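Local coordinates for Alpha/beta hydrolase family protein (PDB 3OOS) that probably acts as a hydrolase of the alpha/beta hydrolase fold family, its substrate not established, at residues A[237-240]-A[241-244]; A[194-197]-A[198-201]; A[264-267]-A[268-271]; A[88-91]-A[92-95]; A[33-37]-A[38-42]. All coordinates share one frame; numbering follows the deposited sequence. Where two conformers were deposited one is given.

Contact 1 of 5, residues A[237-240]-A[241-244]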
loop_
_atom_site.group_PDB
_atom_site.type_symbol
_atom_site.label_atom_id
_atom_site.label_comp_id
_atom_site.label_asym_id
_atom_site.label_seq_id
_atom_site.Cartn_x
_atom_site.Cartn_y
_atom_site.Cartn_z
ATOM N N TYR A 237 -4.049 8.603 12.495
ATOM C CA TYR A 237 -2.709 9.191 12.532
ATOM C C TYR A 237 -1.795 8.659 13.653
ATOM O O TYR A 237 -0.592 8.460 13.443
ATOM C CB TYR A 237 -2.812 10.726 12.586
ATOM C CG TYR A 237 -1.470 11.403 12.491
ATOM C CD1 TYR A 237 -0.777 11.428 11.283
ATOM C CD2 TYR A 237 -0.880 11.993 13.608
ATOM C CE1 TYR A 237 0.464 12.021 11.182
ATOM C CE2 TYR A 237 0.370 12.598 13.519
ATOM C CZ TYR A 237 1.036 12.605 12.300
ATOM O OH TYR A 237 2.273 13.190 12.188
ATOM N N ILE A 238 -2.371 8.421 14.830
ATOM C CA ILE A 238 -1.611 7.917 15.978
ATOM C C ILE A 238 -0.851 6.614 15.669
ATOM O O ILE A 238 0.213 6.356 16.237
ATOM C CB ILE A 238 -2.510 7.773 17.244
ATOM C CG1 ILE A 238 -1.663 7.446 18.482
ATOM C CG2 ILE A 238 -3.625 6.743 17.021
ATOM C CD1 ILE A 238 -2.399 7.573 19.806
ATOM N N PHE A 239 -1.383 5.812 14.747
ATOM C CA PHE A 239 -0.738 4.547 14.403
ATOM C C PHE A 239 0.528 4.736 13.573
ATOM O O PHE A 239 1.466 3.943 13.686
ATOM C CB PHE A 239 -1.744 3.577 13.774
ATOM C CG PHE A 239 -2.784 3.127 14.749
ATOM C CD1 PHE A 239 -2.516 2.080 15.627
ATOM C CD2 PHE A 239 -4.003 3.791 14.846
ATOM C CE1 PHE A 239 -3.458 1.680 16.568
ATOM C CE2 PHE A 239 -4.949 3.397 15.786
ATOM C CZ PHE A 239 -4.675 2.338 16.648
ATOM N N SER A 240 0.568 5.805 12.778
ATOM C CA SER A 240 1.805 6.197 12.100
ATOM C C SER A 240 2.798 6.770 13.107
ATOM O O SER A 240 4.003 6.540 12.992
ATOM C CB SER A 240 1.533 7.188 10.970
ATOM O OG SER A 240 0.930 6.535 9.857
ATOM N N CYS A 241 2.289 7.498 14.103
ATOM C CA CYS A 241 3.139 7.988 15.192
ATOM C C CYS A 241 3.810 6.826 15.919
ATOM O O CYS A 241 5.009 6.881 16.218
ATOM C CB CYS A 241 2.338 8.828 16.181
ATOM S SG CYS A 241 1.774 10.381 15.501
ATOM N N GLU A 242 3.037 5.771 16.184
ATOM C CA GLU A 242 3.570 4.589 16.850
ATOM C C GLU A 242 4.678 3.937 16.027
ATOM O O GLU A 242 5.747 3.638 16.555
ATOM C CB GLU A 242 2.467 3.567 17.145
ATOM C CG GLU A 242 3.009 2.270 17.742
ATOM C CD GLU A 242 1.929 1.289 18.141
ATOM O OE1 GLU A 242 1.058 0.980 17.304
ATOM O OE2 GLU A 242 1.964 0.816 19.295
ATOM N N ILE A 243 4.416 3.719 14.737
ATOM C CA ILE A 243 5.418 3.137 13.841
ATOM C C ILE A 243 6.728 3.929 13.876
ATOM O O ILE A 243 7.804 3.352 14.062
ATOM C CB ILE A 243 4.905 3.038 12.383
ATOM C CG1 ILE A 243 3.774 2.009 12.276
ATOM C CG2 ILE A 243 6.044 2.665 11.439
ATOM C CD1 ILE A 243 2.945 2.135 10.994
ATOM N N ALA A 244 6.631 5.245 13.704
ATOM C CA ALA A 244 7.814 6.104 13.666
ATOM C C ALA A 244 8.571 6.133 14.991
ATOM O O ALA A 244 9.796 6.265 15.003
ATOM C CB ALA A 244 7.437 7.508 13.233
HETATM O O HOH W 1 0.905 1.412 14.627
#
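Helix 237-246 is the connecting helix of the beta-alpha-beta unit that joins strand 224-229 to strand 250-255 in the alpha/beta hydrolase fold, and its first two turns bring Tyr237 against Cys241 and Phe239 close to Glu242. Four consecutive i to i+4 backbone hydrogen bonds build these turns, the shortest from Glu242 N to Ile238 O at 2.9 Å. On one flank the sulfur of Cys241 comes obliquely to the CD2-CE2 bond of the tyrosine ring: SG lies 3.3 Å from CE2 of Tyr237 and 3.6 Å from its CD2. It stands 4.0 Å from the ring centroid, 42° off the normal, a sulfur-aromatic contact. The tyrosine reaches it because its CG is set anti to the backbone N (chi1 -174°), which swings the ring forward along the helix although its CB starts out away from the next turn.

On another flank Phe239 O takes two donors. Ile243 N reaches it at 3.1 Å, and a water adds a second bond at 2.8 Å. The same water gives its other hydrogen to OE1 of Glu242 at 2.7 Å and sits at the edge of the Phe239 ring, in its plane. The extended glutamate chain thus comes back to the helix backbone through a solvent bridge.

Around these turns, Tyr237 and Ser240 pack on Cys228 of strand 224-229 and on Leu252 of strand 250-255, with Lys254 making a cation-pi contact to the tyrosine, while Phe239 turns to the loop residues Ala125, Tyr130 and His133.

Contact 2 of 5, residues A[194-197]-A[198-201]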
loop_
_atom_site.group_PDB
_atom_site.type_symbol
_atom_site.label_atom_id
_atom_site.label_comp_id
_atom_site.label_asym_id
_atom_site.label_seq_id
_atom_site.Cartn_x
_atom_site.Cartn_y
_atom_site.Cartn_z
ATOM N N LYS A 194 -7.093 -2.054 -8.861
ATOM C CA LYS A 194 -8.389 -2.648 -8.539
ATOM C C LYS A 194 -8.231 -3.702 -7.446
ATOM O O LYS A 194 -7.281 -4.480 -7.457
ATOM C CB LYS A 194 -9.004 -3.280 -9.791
ATOM C CG LYS A 194 -10.515 -3.128 -9.902
ATOM C CD LYS A 194 -10.991 -3.447 -11.314
ATOM C CE LYS A 194 -11.022 -4.946 -11.569
ATOM N NZ LYS A 194 -12.138 -5.607 -10.837
ATOM N N THR A 195 -9.168 -3.715 -6.503
ATOM C CA THR A 195 -9.136 -4.681 -5.406
ATOM C C THR A 195 -9.176 -6.112 -5.941
ATOM O O THR A 195 -9.987 -6.431 -6.813
ATOM C CB THR A 195 -10.305 -4.460 -4.436
ATOM O OG1 THR A 195 -10.261 -3.116 -3.952
ATOM C CG2 THR A 195 -10.212 -5.411 -3.250
ATOM N N VAL A 196 -8.285 -6.955 -5.422
ATOM C CA VAL A 196 -8.270 -8.379 -5.758
ATOM C C VAL A 196 -8.930 -9.162 -4.621
ATOM O O VAL A 196 -8.369 -9.279 -3.528
ATOM C CB VAL A 196 -6.831 -8.896 -6.039
ATOM C CG1 VAL A 196 -6.837 -10.389 -6.343
ATOM C CG2 VAL A 196 -6.213 -8.136 -7.203
ATOM N N GLY A 197 -10.123 -9.686 -4.895
ATOM C CA GLY A 197 -10.945 -10.370 -3.896
ATOM C C GLY A 197 -10.253 -11.498 -3.154
ATOM O O GLY A 197 -10.347 -11.581 -1.928
ATOM N N ASN A 198 -9.550 -12.359 -3.888
ATOM C CA ASN A 198 -8.833 -13.479 -3.277
ATOM C C ASN A 198 -7.875 -13.004 -2.195
ATOM O O ASN A 198 -7.772 -13.609 -1.129
ATOM C CB ASN A 198 -8.045 -14.269 -4.334
ATOM C CG ASN A 198 -8.916 -15.226 -5.138
ATOM O OD1 ASN A 198 -8.606 -15.529 -6.294
ATOM N ND2 ASN A 198 -9.995 -15.711 -4.533
ATOM N N ARG A 199 -7.185 -11.904 -2.482
ATOM C CA ARG A 199 -6.145 -11.390 -1.605
ATOM C C ARG A 199 -6.731 -10.596 -0.431
ATOM O O ARG A 199 -6.230 -10.682 0.693
ATOM C CB ARG A 199 -5.145 -10.552 -2.405
ATOM C CG ARG A 199 -4.386 -11.335 -3.487
ATOM C CD ARG A 199 -3.185 -10.537 -4.001
ATOM N NE ARG A 199 -2.283 -10.238 -2.892
ATOM C CZ ARG A 199 -1.225 -10.969 -2.552
ATOM N NH1 ARG A 199 -0.878 -12.035 -3.266
ATOM N NH2 ARG A 199 -0.509 -10.618 -1.493
ATOM N N LEU A 200 -7.791 -9.835 -0.698
ATOM C CA LEU A 200 -8.495 -9.100 0.353
ATOM C C LEU A 200 -9.122 -10.063 1.357
ATOM O O LEU A 200 -8.995 -9.872 2.571
ATOM C CB LEU A 200 -9.568 -8.179 -0.238
ATOM C CG LEU A 200 -10.478 -7.464 0.772
ATOM C CD1 LEU A 200 -9.688 -6.478 1.642
ATOM C CD2 LEU A 200 -11.623 -6.756 0.059
ATOM N N ASN A 201 -9.790 -11.096 0.843
ATOM C CA ASN A 201 -10.376 -12.126 1.698
ATOM C C ASN A 201 -9.335 -12.772 2.594
ATOM O O ASN A 201 -9.566 -12.946 3.786
ATOM C CB ASN A 201 -11.084 -13.194 0.865
ATOM C CG ASN A 201 -12.388 -12.704 0.282
ATOM O OD1 ASN A 201 -12.939 -11.692 0.718
ATOM N ND2 ASN A 201 -12.895 -13.426 -0.711
#
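Leu200 reaches back to the residues that lead into its helix. Its CB lies 3.7 Å from Val196 O, the carbonyl that also receives Leu200 N. With CG anti to the backbone N (chi1 174°), the chain then heads toward Thr195, and the CD2 branch ends 3.8 Å from the methyl CG2 of Thr195. The two side chains cross at a slant, methyl against methyl. A tetraethylene glycol molecule, probably from the crystallisation liquor, lies close to the same leucine.

Val196 holds the N-cap position of helix 197-207, and it is the backbone carbonyl that serves the first turn here. Leu200 N approaches Val196 O at 2.9 Å, nearly along the C=O axis, and the bond is straight at hydrogen (165°). Arg199 N adds only a weak bond to the same oxygen, bent to 127°. One residue on, Asn201 N donates to Gly197 O at 2.9 Å, continuing the helical pattern.

Next to this turn, CG1 of Val196 meets CG of Arg199 at 3.9 Å, so the valine side chain meets the aliphatic start of the arginine. Beyond that the chain bends at chi3 and leads away from the valine, and the guanidinium binds Leu31 O through NE, Lys58 O through NH1 and the hydroxyl of Thr77 through NH2, three bonds that fix its rotation. Across the two-stranded sheet, Val196 also packs on Glu34 of strand 33-34.

Contact 3 of 5, residues A[264-267]-A[268-271]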
loop_
_atom_site.group_PDB
_atom_site.type_symbol
_atom_site.label_atom_id
_atom_site.label_comp_id
_atom_site.label_asym_id
_atom_site.label_seq_id
_atom_site.Cartn_x
_atom_site.Cartn_y
_atom_site.Cartn_z
ATOM N N VAL A 264 -1.990 12.460 -3.705
ATOM C CA VAL A 264 -2.806 13.282 -4.614
ATOM C C VAL A 264 -3.529 14.457 -3.937
ATOM O O VAL A 264 -3.977 15.386 -4.616
ATOM C CB VAL A 264 -3.825 12.445 -5.441
ATOM C CG1 VAL A 264 -3.108 11.626 -6.497
ATOM C CG2 VAL A 264 -4.687 11.557 -4.542
ATOM N N GLU A 265 -3.630 14.428 -2.611
ATOM C CA GLU A 265 -4.301 15.510 -1.881
ATOM C C GLU A 265 -3.379 16.703 -1.644
ATOM O O GLU A 265 -3.838 17.846 -1.561
ATOM C CB GLU A 265 -4.865 15.009 -0.553
ATOM C CG GLU A 265 -5.948 13.954 -0.702
ATOM C CD GLU A 265 -6.529 13.548 0.626
ATOM O OE1 GLU A 265 -7.342 14.312 1.180
ATOM O OE2 GLU A 265 -6.158 12.471 1.128
ATOM N N GLU A 266 -2.083 16.425 -1.521
ATOM C CA GLU A 266 -1.065 17.456 -1.310
ATOM C C GLU A 266 0.136 17.128 -2.182
ATOM O O GLU A 266 1.193 16.731 -1.686
ATOM C CB GLU A 266 -0.651 17.522 0.163
ATOM C CG GLU A 266 -1.749 18.003 1.100
ATOM C CD GLU A 266 -1.287 18.091 2.535
ATOM O OE1 GLU A 266 -0.385 18.904 2.824
ATOM O OE2 GLU A 266 -1.834 17.350 3.377
ATOM N N ILE A 267 -0.040 17.301 -3.488
ATOM C CA ILE A 267 0.939 16.854 -4.483
ATOM C C ILE A 267 2.321 17.492 -4.300
ATOM O O ILE A 267 3.334 16.785 -4.314
ATOM C CB ILE A 267 0.399 17.044 -5.931
ATOM C CG1 ILE A 267 -0.753 16.063 -6.194
ATOM C CG2 ILE A 267 1.511 16.847 -6.962
ATOM C CD1 ILE A 267 -1.551 16.341 -7.462
ATOM N N ASP A 268 2.359 18.812 -4.112
ATOM C CA ASP A 268 3.626 19.527 -3.928
ATOM C C ASP A 268 4.382 19.048 -2.695
ATOM O O ASP A 268 5.584 18.782 -2.767
ATOM C CB ASP A 268 3.408 21.042 -3.848
ATOM C CG ASP A 268 3.034 21.660 -5.188
ATOM O OD1 ASP A 268 3.246 21.018 -6.243
ATOM O OD2 ASP A 268 2.538 22.809 -5.184
ATOM N N LYS A 269 3.679 18.936 -1.568
ATOM C CA LYS A 269 4.306 18.460 -0.336
ATOM C C LYS A 269 4.740 16.995 -0.447
ATOM O O LYS A 269 5.798 16.621 0.067
ATOM C CB LYS A 269 3.395 18.673 0.874
ATOM C CG LYS A 269 4.057 18.324 2.203
ATOM C CD LYS A 269 3.227 18.770 3.388
ATOM C CE LYS A 269 3.801 18.221 4.683
ATOM N NZ LYS A 269 3.263 18.937 5.880
ATOM N N PHE A 270 3.939 16.175 -1.125
ATOM C CA PHE A 270 4.322 14.777 -1.323
ATOM C C PHE A 270 5.567 14.651 -2.202
ATOM O O PHE A 270 6.415 13.793 -1.958
ATOM C CB PHE A 270 3.176 13.918 -1.873
ATOM C CG PHE A 270 3.407 12.444 -1.694
ATOM C CD1 PHE A 270 3.095 11.823 -0.488
ATOM C CD2 PHE A 270 3.972 11.682 -2.715
ATOM C CE1 PHE A 270 3.327 10.464 -0.303
ATOM C CE2 PHE A 270 4.211 10.321 -2.539
ATOM C CZ PHE A 270 3.882 9.711 -1.334
ATOM N N ASN A 271 5.674 15.510 -3.215
ATOM C CA ASN A 271 6.876 15.568 -4.046
ATOM C C ASN A 271 8.113 15.912 -3.226
ATOM O O ASN A 271 9.175 15.316 -3.419
ATOM C CB ASN A 271 6.704 16.554 -5.206
ATOM C CG ASN A 271 5.858 15.990 -6.334
ATOM O OD1 ASN A 271 5.768 14.773 -6.516
ATOM N ND2 ASN A 271 5.236 16.877 -7.107
HETATM O O HOH W 2 0.566 19.332 5.213
#
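Glu266 and Lys269 run side by side and point the same way, one turn apart where helix 262-265 gives way to helix 267-276. The touch is between the carboxylate and the hydrocarbon part of the lysine: OE1 of Glu266 lies 3.7 Å from CD of Lys269. The ammonium extends past it, since the lysine chain is fully stretched and its CG is anti to the backbone N (chi1 -174°), leaving NZ 4.8 Å from Glu266 OE1. A water fills the step, donating to OE1 of Glu266 at 2.6 Å and accepting from NZ of Lys269 at 2.8 Å.

A second pair lying side by side follows on another side of the turn, where CG2 of Ile267 lies 3.7 Å from ND2 of Asn271. The backbone enters the helix here. Glu266, at the N-cap position, offers its carbonyl O to Phe270 N at 2.9 Å, and Ile267 O receives Asn271 N. CB of Phe270 rests on Glu266 O, but its ring leads away to an edge-to-face contact with Tyr227.

Both charged groups have further partners: Glu266 OE2 accepts from Ser258 OG and from Glu257 N, and NZ of Lys269, besides the water, donates to Lys254 O. Opposite charges are therefore joined through water rather than directly, and their attraction probably helps to keep both chains aligned beside Phe255 of strand 250-255.

Contact 4 of 5, residues A[88-91]-A[92-95]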
loop_
_atom_site.group_PDB
_atom_site.type_symbol
_atom_site.label_atom_id
_atom_site.label_comp_id
_atom_site.label_asym_id
_atom_site.label_seq_id
_atom_site.Cartn_x
_atom_site.Cartn_y
_atom_site.Cartn_z
ATOM N N LEU A 88 16.151 -9.786 -10.981
ATOM C CA LEU A 88 16.571 -8.518 -11.575
ATOM C C LEU A 88 18.048 -8.213 -11.308
ATOM O O LEU A 88 18.552 -7.170 -11.728
ATOM C CB LEU A 88 15.705 -7.373 -11.033
ATOM C CG LEU A 88 14.271 -7.298 -11.558
ATOM C CD1 LEU A 88 13.403 -6.417 -10.672
ATOM C CD2 LEU A 88 14.274 -6.801 -13.001
ATOM N N TYR A 89 18.733 -9.121 -10.608
ATOM C CA TYR A 89 20.136 -8.917 -10.221
ATOM C C TYR A 89 20.343 -7.575 -9.506
ATOM O O TYR A 89 21.315 -6.849 -9.748
ATOM C CB TYR A 89 21.078 -9.105 -11.426
ATOM C CG TYR A 89 21.321 -10.564 -11.727
ATOM C CD1 TYR A 89 22.435 -11.220 -11.206
ATOM C CD2 TYR A 89 20.420 -11.300 -12.501
ATOM C CE1 TYR A 89 22.660 -12.564 -11.458
ATOM C CE2 TYR A 89 20.635 -12.653 -12.757
ATOM C CZ TYR A 89 21.759 -13.276 -12.229
ATOM O OH TYR A 89 21.999 -14.608 -12.469
ATOM N N ILE A 90 19.393 -7.263 -8.628
ATOM C CA ILE A 90 19.449 -6.083 -7.774
ATOM C C ILE A 90 19.853 -6.558 -6.384
ATOM O O ILE A 90 19.235 -7.465 -5.834
ATOM C CB ILE A 90 18.081 -5.352 -7.742
ATOM C CG1 ILE A 90 17.811 -4.659 -9.085
ATOM C CG2 ILE A 90 18.007 -4.349 -6.584
ATOM C CD1 ILE A 90 16.389 -4.109 -9.233
ATOM N N ASN A 91 20.902 -5.958 -5.829
ATOM C CA ASN A 91 21.397 -6.358 -4.516
ATOM C C ASN A 91 20.484 -5.872 -3.387
ATOM O O ASN A 91 20.114 -6.644 -2.493
ATOM C CB ASN A 91 22.831 -5.854 -4.320
ATOM C CG ASN A 91 23.453 -6.353 -3.035
ATOM O OD1 ASN A 91 23.869 -5.559 -2.190
ATOM N ND2 ASN A 91 23.513 -7.671 -2.871
ATOM N N LYS A 92 20.144 -4.586 -3.438
ATOM C CA LYS A 92 19.229 -3.980 -2.478
ATOM C C LYS A 92 18.315 -2.995 -3.191
ATOM O O LYS A 92 18.718 -2.351 -4.160
ATOM C CB LYS A 92 20.000 -3.253 -1.368
ATOM C CG LYS A 92 20.756 -4.169 -0.414
ATOM C CD LYS A 92 21.710 -3.394 0.481
ATOM C CE LYS A 92 20.962 -2.599 1.540
ATOM N NZ LYS A 92 21.894 -1.997 2.536
ATOM N N TRP A 93 17.079 -2.887 -2.715
ATOM C CA TRP A 93 16.168 -1.858 -3.220
ATOM C C TRP A 93 15.297 -1.285 -2.108
ATOM O O TRP A 93 15.254 -1.826 -0.999
ATOM C CB TRP A 93 15.321 -2.352 -4.411
ATOM C CG TRP A 93 14.400 -3.541 -4.183
ATOM C CD1 TRP A 93 14.162 -4.216 -3.010
ATOM C CD2 TRP A 93 13.564 -4.155 -5.172
ATOM N NE1 TRP A 93 13.247 -5.223 -3.223
ATOM C CE2 TRP A 93 12.862 -5.205 -4.540
ATOM C CE3 TRP A 93 13.346 -3.921 -6.539
ATOM C CZ2 TRP A 93 11.959 -6.024 -5.228
ATOM C CZ3 TRP A 93 12.448 -4.734 -7.222
ATOM C CH2 TRP A 93 11.767 -5.772 -6.566
ATOM N N GLY A 94 14.624 -0.179 -2.398
ATOM C CA GLY A 94 13.687 0.399 -1.443
ATOM C C GLY A 94 12.338 -0.275 -1.591
ATOM O O GLY A 94 12.053 -0.892 -2.620
ATOM N N PHE A 95 11.515 -0.183 -0.552
ATOM C CA PHE A 95 10.127 -0.597 -0.669
ATOM C C PHE A 95 9.204 0.491 -0.149
ATOM O O PHE A 95 9.396 0.999 0.951
ATOM C CB PHE A 95 9.838 -1.916 0.057
ATOM C CG PHE A 95 8.434 -2.414 -0.169
ATOM C CD1 PHE A 95 8.148 -3.263 -1.230
ATOM C CD2 PHE A 95 7.386 -1.977 0.640
ATOM C CE1 PHE A 95 6.839 -3.704 -1.460
ATOM C CE2 PHE A 95 6.075 -2.408 0.416
ATOM C CZ PHE A 95 5.803 -3.273 -0.637
#
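The chain leaves helix 74-87 through a Schellman motif, with positive phi at Tyr89 (52°), and then passes through Ile90, Asn91 and Lys92 into strand 93-98; this path brings Leu88 and Ile90 against Trp93. No hydrogen bond joins the two segments, so the contact rests on apolar packing about the indole. Leu88 comes with a single methyl, CD1, which lies 4.0 Å from CZ3 on the six-membered ring of Trp93. Ile90 uses two branches. Its CG2 lies 4.0 Å from CB of the tryptophan, while CD1 at the end of the longer arm comes within 4.1 Å of CE3 of Trp93. Both aliphatic chains cross the tryptophan at about a right angle, and their CD1 methyls approach the ring obliquely.

The indole can meet them because CG of Trp93 sits between its backbone N and carbonyl carbon (chi1 60°), which carries the benzene half toward the helix end. CG2 of Ile90 is also pressed against the carbonyl of Lys92, 3.2 Å from that oxygen. Asn91 and Lys92 run alongside each other, with OD1 of Asn91 3.8 Å from CG of Lys92.

The tryptophan also packs on Pro25 and Cys27 of strand 25-28 and on Ile84 of helix 74-87. The indole's one polar atom, NE1, is hydrogen-bonded to the hydroxyl of Tyr108, so its polar need is met and its rotation probably fixed there, while the side facing the loop is packed by aliphatic carbons.

Contact 5 of 5, residues A[33-37]-A[38-42]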
loop_
_atom_site.group_PDB
_atom_site.type_symbol
_atom_site.label_atom_id
_atom_site.label_comp_id
_atom_site.label_asym_id
_atom_site.label_seq_id
_atom_site.Cartn_x
_atom_site.Cartn_y
_atom_site.Cartn_z
ATOM N N SER A 33 -4.258 -5.448 -4.468
ATOM C CA SER A 33 -4.611 -4.645 -5.639
ATOM C C SER A 33 -3.888 -5.139 -6.879
ATOM O O SER A 33 -2.774 -5.658 -6.796
ATOM C CB SER A 33 -4.253 -3.173 -5.420
ATOM O OG SER A 33 -4.908 -2.643 -4.290
ATOM N N GLU A 34 -4.520 -4.964 -8.034
ATOM C CA GLU A 34 -3.862 -5.270 -9.300
ATOM C C GLU A 34 -3.750 -4.034 -10.180
ATOM O O GLU A 34 -4.675 -3.233 -10.262
ATOM C CB GLU A 34 -4.553 -6.422 -10.037
ATOM C CG GLU A 34 -6.019 -6.187 -10.394
ATOM C CD GLU A 34 -6.698 -7.429 -10.947
ATOM O OE1 GLU A 34 -6.017 -8.449 -11.191
ATOM O OE2 GLU A 34 -7.926 -7.381 -11.144
ATOM N N TYR A 35 -2.599 -3.897 -10.828
ATOM C CA TYR A 35 -2.258 -2.715 -11.603
ATOM C C TYR A 35 -2.212 -3.003 -13.101
ATOM O O TYR A 35 -2.143 -4.156 -13.527
ATOM C CB TYR A 35 -0.890 -2.187 -11.159
ATOM C CG TYR A 35 -0.766 -1.915 -9.678
ATOM C CD1 TYR A 35 -1.345 -0.781 -9.109
ATOM C CD2 TYR A 35 -0.055 -2.781 -8.847
ATOM C CE1 TYR A 35 -1.228 -0.519 -7.750
ATOM C CE2 TYR A 35 0.070 -2.528 -7.484
ATOM C CZ TYR A 35 -0.520 -1.396 -6.945
ATOM O OH TYR A 35 -0.398 -1.129 -5.600
ATOM N N ASN A 36 -2.257 -1.935 -13.890
ATOM C CA ASN A 36 -2.018 -2.012 -15.328
ATOM C C ASN A 36 -1.064 -0.889 -15.739
ATOM O O ASN A 36 -0.561 -0.167 -14.876
ATOM C CB ASN A 36 -3.338 -1.980 -16.111
ATOM C CG ASN A 36 -4.144 -0.718 -15.863
ATOM O OD1 ASN A 36 -3.609 0.388 -15.880
ATOM N ND2 ASN A 36 -5.448 -0.881 -15.649
ATOM N N ASP A 37 -0.818 -0.736 -17.038
ATOM C CA ASP A 37 0.206 0.208 -17.500
ATOM C C ASP A 37 -0.154 1.697 -17.381
ATOM O O ASP A 37 0.636 2.558 -17.770
ATOM C CB ASP A 37 0.716 -0.155 -18.906
ATOM C CG ASP A 37 -0.330 0.029 -19.996
ATOM O OD1 ASP A 37 -1.444 0.526 -19.725
ATOM O OD2 ASP A 37 -0.020 -0.325 -21.152
ATOM N N ASN A 38 -1.331 1.999 -16.831
ATOM C CA ASN A 38 -1.637 3.370 -16.411
ATOM C C ASN A 38 -0.800 3.768 -15.202
ATOM O O ASN A 38 -0.686 4.950 -14.878
ATOM C CB ASN A 38 -3.120 3.530 -16.074
ATOM C CG ASN A 38 -4.004 3.470 -17.302
ATOM O OD1 ASN A 38 -4.888 2.621 -17.400
ATOM N ND2 ASN A 38 -3.767 4.367 -18.248
ATOM N N GLY A 39 -0.219 2.769 -14.542
ATOM C CA GLY A 39 0.540 2.993 -13.321
ATOM C C GLY A 39 -0.384 3.239 -12.147
ATOM O O GLY A 39 -1.491 2.704 -12.091
ATOM N N ASN A 40 0.068 4.067 -11.212
ATOM C CA ASN A 40 -0.634 4.253 -9.954
ATOM C C ASN A 40 -0.246 5.586 -9.321
ATOM O O ASN A 40 0.913 5.987 -9.387
ATOM C CB ASN A 40 -0.304 3.084 -9.018
ATOM C CG ASN A 40 -0.854 3.277 -7.631
ATOM O OD1 ASN A 40 -0.131 3.681 -6.722
ATOM N ND2 ASN A 40 -2.142 3.001 -7.457
ATOM N N THR A 41 -1.214 6.259 -8.703
ATOM C CA THR A 41 -1.007 7.626 -8.209
ATOM C C THR A 41 -0.134 7.720 -6.952
ATOM O O THR A 41 0.432 8.777 -6.675
ATOM C CB THR A 41 -2.338 8.367 -7.976
ATOM O OG1 THR A 41 -3.192 7.567 -7.156
ATOM C CG2 THR A 41 -3.029 8.660 -9.301
ATOM N N PHE A 42 -0.030 6.626 -6.199
ATOM C CA PHE A 42 0.931 6.545 -5.099
ATOM C C PHE A 42 2.345 6.296 -5.635
ATOM O O PHE A 42 3.306 6.927 -5.183
ATOM C CB PHE A 42 0.519 5.471 -4.081
ATOM C CG PHE A 42 1.614 5.073 -3.130
ATOM C CD1 PHE A 42 2.066 5.954 -2.150
ATOM C CD2 PHE A 42 2.184 3.804 -3.208
ATOM C CE1 PHE A 42 3.084 5.579 -1.273
ATOM C CE2 PHE A 42 3.197 3.421 -2.337
ATOM C CZ PHE A 42 3.649 4.310 -1.363
HETATM O O HOH W 3 -0.102 1.511 -4.885
#
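OD1 of Asn40 is gripped by three donors. It accepts Phe42 N at 3.0 Å, from above its carbonyl plane, forming an Asx turn; it also takes Ala43 N, and a water that lies 2.8 Å from the Tyr35 hydroxyl gives it a weak bond. The amide of Asn40 comes up to the edge of the Tyr35 ring: its ND2 lies 3.6 Å from CE1 of Tyr35, near the ring plane, with the two flat groups 71° apart. ND2 donates to Ser192 O.

These residues flank a type I beta turn from Asn36 to Gly39, which follows strand 33-34, the partner of strand 194-195, and starts the long loop toward strand 51-55. The backbone O of Asn36 receives Gly39 N at 3.0 Å, and OD1 of Asn36 takes the backbone N-H of Asn38 at 2.9 Å, with the donor N in the plane of the amide carbonyl and the hydrogen nearly in line (156°). The side chain reaches over the turn because its CG lies between the backbone N and the carbonyl carbon (chi1 60°), so a single asparagine holds the turn through side chain and backbone together. Gly39 leaves it with positive phi. ND2 of Asn36 binds a tetraethylene glycol, probably from the crystallisation liquor.

From the N terminus, contact 5 comes first, closing the turn after strand 33-34. Contact 4 follows where helix 74-87 passes into strand 93-98. Contact 2 then starts helix 197-207 beyond strand 194-195, contact 1 spans the first turns of helix 237-246, and contact 3 marks the passage between the last two helices. Each is local, and they run in series without nesting or crossing. In space contact 5 is the meeting point: Glu34 N probably bonds to Lys194 O of contact 2 across the two-stranded sheet, while Thr41 packs on Val264 and Phe42 on Phe270 of contact 3. Contacts 1 and 4 stand apart, at elements flanking or entering the main sheet.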